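Local structure of citrate synthase (Thermotoga maritima, 2P2W) at residues Glu233-Cys238 against Glu285-Asn290. The protein probably catalyses the condensation of oxaloacetate with acetyl-CoA and water to give citrate and CoA, a step of the tricarboxylic acid cycle. Residues are numbered along the deposited sequence; the frame is centred on the assembly and turned at random.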
loop_
_atom_site.group_PDB
_atom_site.type_symbol
_atom_site.label_atom_id
_atom_site.label_comp_id
_atom_site.label_asym_id
_atom_site.label_seq_id
_atom_site.Cartn_x
_atom_site.Cartn_y
_atom_site.Cartn_z
ATOM N N GLU A 233 4.729 -35.147 -15.248
ATOM C CA GLU A 233 5.216 -34.406 -16.408
ATOM C C GLU A 233 5.169 -32.891 -16.208
ATOM O O GLU A 233 6.084 -32.169 -16.613
ATOM C CB GLU A 233 4.394 -34.778 -17.643
ATOM C CG GLU A 233 4.881 -34.129 -18.929
ATOM C CD GLU A 233 4.316 -34.800 -20.166
ATOM O OE1 GLU A 233 3.788 -35.928 -20.043
ATOM O OE2 GLU A 233 4.399 -34.201 -21.262
ATOM N N PHE A 234 4.094 -32.409 -15.597
ATOM C CA PHE A 234 3.940 -30.980 -15.358
ATOM C C PHE A 234 4.999 -30.463 -14.388
ATOM O O PHE A 234 5.602 -29.412 -14.616
ATOM C CB PHE A 234 2.555 -30.684 -14.786
ATOM C CG PHE A 234 2.339 -29.239 -14.447
ATOM C CD1 PHE A 234 2.094 -28.304 -15.448
ATOM C CD2 PHE A 234 2.396 -28.810 -13.124
ATOM C CE1 PHE A 234 1.907 -26.959 -15.135
ATOM C CE2 PHE A 234 2.212 -27.468 -12.799
ATOM C CZ PHE A 234 1.967 -26.541 -13.807
ATOM N N VAL A 235 5.211 -31.200 -13.301
ATOM C CA VAL A 235 6.195 -30.801 -12.299
ATOM C C VAL A 235 7.604 -30.762 -12.889
ATOM O O VAL A 235 8.338 -29.795 -12.686
ATOM C CB VAL A 235 6.171 -31.753 -11.076
ATOM C CG1 VAL A 235 7.309 -31.415 -10.122
ATOM C CG2 VAL A 235 4.832 -31.627 -10.354
ATOM N N GLN A 236 7.975 -31.805 -13.626
ATOM C CA GLN A 236 9.299 -31.854 -14.238
ATOM C C GLN A 236 9.496 -30.683 -15.194
ATOM O O GLN A 236 10.577 -30.094 -15.253
ATOM C CB GLN A 236 9.500 -33.180 -14.975
ATOM C CG GLN A 236 9.728 -34.359 -14.046
ATOM C CD GLN A 236 10.855 -34.105 -13.054
ATOM O OE1 GLN A 236 11.938 -33.656 -13.432
ATOM N NE2 GLN A 236 10.607 -34.399 -11.783
ATOM N N LYS A 237 8.442 -30.351 -15.934
ATOM C CA LYS A 237 8.470 -29.238 -16.874
ATOM C C LYS A 237 8.712 -27.934 -16.120
ATOM O O LYS A 237 9.488 -27.086 -16.559
ATOM C CB LYS A 237 7.141 -29.151 -17.629
ATOM C CG LYS A 237 6.941 -27.860 -18.413
ATOM C CD LYS A 237 5.478 -27.674 -18.798
ATOM C CE LYS A 237 5.332 -26.908 -20.102
ATOM N NZ LYS A 237 3.996 -26.250 -20.211
ATOM N N CYS A 238 8.033 -27.776 -14.986
ATOM C CA CYS A 238 8.180 -26.578 -14.169
ATOM C C CYS A 238 9.610 -26.421 -13.657
ATOM O O CYS A 238 10.150 -25.315 -13.628
ATOM C CB CYS A 238 7.207 -26.622 -12.988
ATOM S SG CYS A 238 5.515 -26.146 -13.424
ATOM N N GLU A 285 1.128 -35.185 -3.457
ATOM C CA GLU A 285 1.714 -36.514 -3.320
ATOM C C GLU A 285 3.027 -36.631 -4.081
ATOM O O GLU A 285 4.021 -37.123 -3.547
ATOM C CB GLU A 285 0.758 -37.596 -3.829
ATOM C CG GLU A 285 1.271 -39.015 -3.585
ATOM C CD GLU A 285 0.470 -40.071 -4.326
ATOM O OE1 GLU A 285 0.613 -40.164 -5.564
ATOM O OE2 GLU A 285 -0.308 -40.803 -3.676
ATOM N N TYR A 286 3.030 -36.182 -5.329
ATOM C CA TYR A 286 4.227 -36.278 -6.147
ATOM C C TYR A 286 5.376 -35.402 -5.660
ATOM O O TYR A 286 6.523 -35.851 -5.577
ATOM C CB TYR A 286 3.907 -35.934 -7.604
ATOM C CG TYR A 286 5.120 -35.999 -8.502
ATOM C CD1 TYR A 286 5.489 -37.197 -9.116
ATOM C CD2 TYR A 286 5.942 -34.886 -8.682
ATOM C CE1 TYR A 286 6.645 -37.285 -9.881
ATOM C CE2 TYR A 286 7.102 -34.962 -9.447
ATOM C CZ TYR A 286 7.448 -36.165 -10.042
ATOM O OH TYR A 286 8.598 -36.254 -10.793
ATOM N N ILE A 287 5.063 -34.151 -5.342
ATOM C CA ILE A 287 6.075 -33.209 -4.892
ATOM C C ILE A 287 6.674 -33.576 -3.541
ATOM O O ILE A 287 7.889 -33.525 -3.368
ATOM C CB ILE A 287 5.501 -31.774 -4.856
ATOM C CG1 ILE A 287 5.284 -31.289 -6.292
ATOM C CG2 ILE A 287 6.444 -30.837 -4.097
ATOM C CD1 ILE A 287 4.675 -29.905 -6.413
ATOM N N VAL A 288 5.831 -33.962 -2.590
ATOM C CA VAL A 288 6.317 -34.329 -1.267
ATOM C C VAL A 288 7.003 -35.702 -1.242
ATOM O O VAL A 288 8.067 -35.848 -0.634
ATOM C CB VAL A 288 5.166 -34.301 -0.227
ATOM C CG1 VAL A 288 5.674 -34.752 1.135
ATOM C CG2 VAL A 288 4.599 -32.888 -0.129
ATOM N N SER A 289 6.419 -36.703 -1.903
ATOM C CA SER A 289 7.025 -38.040 -1.903
ATOM C C SER A 289 8.389 -38.054 -2.598
ATOM O O SER A 289 9.279 -38.817 -2.217
ATOM C CB SER A 289 6.091 -39.069 -2.557
ATOM O OG SER A 289 5.953 -38.851 -3.951
ATOM N N ASN A 290 8.556 -37.211 -3.612
ATOM C CA ASN A 290 9.825 -37.130 -4.327
ATOM C C ASN A 290 10.727 -36.035 -3.748
ATOM O O ASN A 290 11.809 -35.769 -4.271
ATOM C CB ASN A 290 9.577 -36.871 -5.816
ATOM C CG ASN A 290 9.046 -38.096 -6.538
ATOM O OD1 ASN A 290 9.790 -39.040 -6.810
ATOM N ND2 ASN A 290 7.754 -38.090 -6.846
#
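The Tyr286 ring meets Val235 CG1 and Gln236 NE2 at its edge, while one face carries the amide nitrogen of Asn290, ND2, 3.3 Å above the plane and shifted toward the ring's margin. The contact joins two helices of the mainly helical citrate synthase fold, 231-241 and 275-289. The axes of the segments 233-238 and 285-289 are 10.9 Å apart at their closest, and their directions differ by 58°. Tyr286 fills much of that separation. Its CG stands anti to the backbone N, which carries the ring across to helix 231-241, where it also touches Val231 and Glu232. Val235 CG1 lies 3.6 Å from Tyr286 CE2. The other methyl, CG2, comes near CD2 from out of the ring plane, on the side away from Asn290 ND2. That CG2 also reaches Ile287 CG1, at 4.1 Å. Ile287 also touches Phe248 and Ile295. Its side chain is about 12 Å from that of His250, a predicted active-site residue, and about 12 Å from a bound citrate. Gln236 is solvent-exposed. Its chain bends at chi2, which brings the amide to the phenol oxygen, with amide and ring planes 73° apart. Across the helices, Gln236 NE2 donates to Tyr286 OH at 2.9 Å, with an N-H...O angle of 150°. An alanine in place of Tyr286 would probably open a gap beside Val235 and leave the Gln236 amide without this acceptor. Asn290, just past the helix end, donates from ND2 to Tyr286 O, which also accepts from Asn290 N.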